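PDB 6W1K: 2-oxoadipate dioxygenase/decarboxylase, chloroplastic/amyloplastic from Oryza sativa, which uses iron(II) and molecular oxygen to decarboxylate and hydroxylate 2-oxoadipate to D-2-hydroxyglutarate, a step in the plastid breakdown of lysine. Local coordinates for residues Ile204-Ile207 with Asn211-Asn214. Sequence-based numbering, arbitrary orientation.
Sequences ISDI and NKFN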
# COMPACT_ATOMS: atom_id res chain seq x y z
N ILE A 204 -13.34 -15.79 7.61
CA ILE A 204 -14.51 -16.60 7.95
C ILE A 204 -14.90 -16.45 9.42
O ILE A 204 -16.08 -16.46 9.76
CB ILE A 204 -14.26 -18.08 7.60
CG1 ILE A 204 -13.10 -18.63 8.44
CG2 ILE A 204 -13.94 -18.21 6.12
CD1 ILE A 204 -13.52 -19.40 9.69
N SER A 205 -13.92 -16.33 10.32
CA SER A 205 -14.23 -16.31 11.75
C SER A 205 -14.78 -14.94 12.15
O SER A 205 -15.05 -14.07 11.32
CB SER A 205 -12.99 -16.68 12.56
OG SER A 205 -12.09 -15.59 12.56
N ASP A 206 -14.92 -14.71 13.46
CA ASP A 206 -15.53 -13.48 13.94
C ASP A 206 -14.67 -12.25 13.67
O ASP A 206 -15.20 -11.13 13.69
CB ASP A 206 -15.84 -13.62 15.44
CG ASP A 206 -14.58 -13.56 16.31
OD1 ASP A 206 -14.66 -12.97 17.40
OD2 ASP A 206 -13.53 -14.09 15.90
N ILE A 207 -13.38 -12.41 13.41
CA ILE A 207 -12.54 -11.25 13.13
C ILE A 207 -12.72 -10.77 11.70
O ILE A 207 -12.03 -9.85 11.25
CB ILE A 207 -11.06 -11.55 13.43
CG1 ILE A 207 -10.56 -12.73 12.58
CG2 ILE A 207 -10.87 -11.88 14.91
CD1 ILE A 207 -9.02 -12.81 12.53
N ASN A 211 -14.05 -4.27 13.53
CA ASN A 211 -13.97 -3.85 14.92
C ASN A 211 -13.46 -4.99 15.80
O ASN A 211 -12.62 -4.77 16.69
CB ASN A 211 -15.33 -3.36 15.41
CG ASN A 211 -15.59 -1.91 15.04
OD1 ASN A 211 -14.70 -1.06 15.14
ND2 ASN A 211 -16.83 -1.61 14.63
N LYS A 212 -13.91 -6.20 15.52
CA LYS A 212 -13.43 -7.41 16.20
C LYS A 212 -11.97 -7.63 15.79
O LYS A 212 -11.18 -7.98 16.64
CB LYS A 212 -14.25 -8.63 15.81
CG LYS A 212 -15.25 -9.10 16.86
CD LYS A 212 -16.50 -8.28 16.88
CE LYS A 212 -17.54 -8.83 17.83
NZ LYS A 212 -18.13 -10.09 17.32
N PHE A 213 -11.65 -7.44 14.52
CA PHE A 213 -10.28 -7.60 14.05
C PHE A 213 -9.32 -6.67 14.79
O PHE A 213 -8.26 -7.08 15.25
CB PHE A 213 -10.18 -7.35 12.54
CG PHE A 213 -8.85 -7.75 11.96
CD1 PHE A 213 -8.70 -8.99 11.35
CD2 PHE A 213 -7.74 -6.91 12.07
CE1 PHE A 213 -7.48 -9.38 10.85
CE2 PHE A 213 -6.51 -7.31 11.59
CZ PHE A 213 -6.39 -8.54 10.95
N ASN A 214 -9.70 -5.40 14.92
CA ASN A 214 -8.85 -4.44 15.61
C ASN A 214 -8.56 -4.88 17.04
O ASN A 214 -7.43 -4.76 17.52
CB ASN A 214 -9.49 -3.06 15.60
CG ASN A 214 -9.36 -2.38 14.26
OD1 ASN A 214 -8.64 -2.85 13.38
ND2 ASN A 214 -10.09 -1.30 14.08
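Ile207 and Phe213 meet where a short 3-10 turn folds back against the first turn of helix 210-219, which follows strand 195-199 of the glyoxalase-related domain. They exemplify how a helix and the loop leading into it can be joined by side-chain packing and CH-to-carbonyl contacts. The two side chains approach at a slant, and the CD1 methyl of Ile207 comes within 4.0 Å of Phe213 CD1. The ring also borders backbone: Ile207 O lies in its plane at the edge, 3.4 Å from Phe213 CD1, where the aromatic C-H rather than the pi face meets the carbonyl oxygen. Phe213 extends its ring past that carbonyl to the isoleucine methyl because chi1, -170°, sets CG anti to the backbone N and beside the carbonyl carbon of its own residue. Beyond the pair, Val47 of helix 38-51 and the ring of Phe268 also border Phe213. Cutting Phe213 back to an alanine would probably open a gap beside the CD1 methyl of Ile207 and take away the ring that meets Phe268. Nearer solvent, Lys212 and Asp206 cross at about a right angle. The lysine's bent chain brings NZ to 4.5 Å from Asp206 OD1, too far for a salt bridge though probably mildly attractive, while Asp206 OD2 is hydrogen-bonded to the hydroxyl of Tyr50. Closer in, the aliphatic base of the lysine rests on backbone, with Lys212 CB 3.4 Å from Asp206 O.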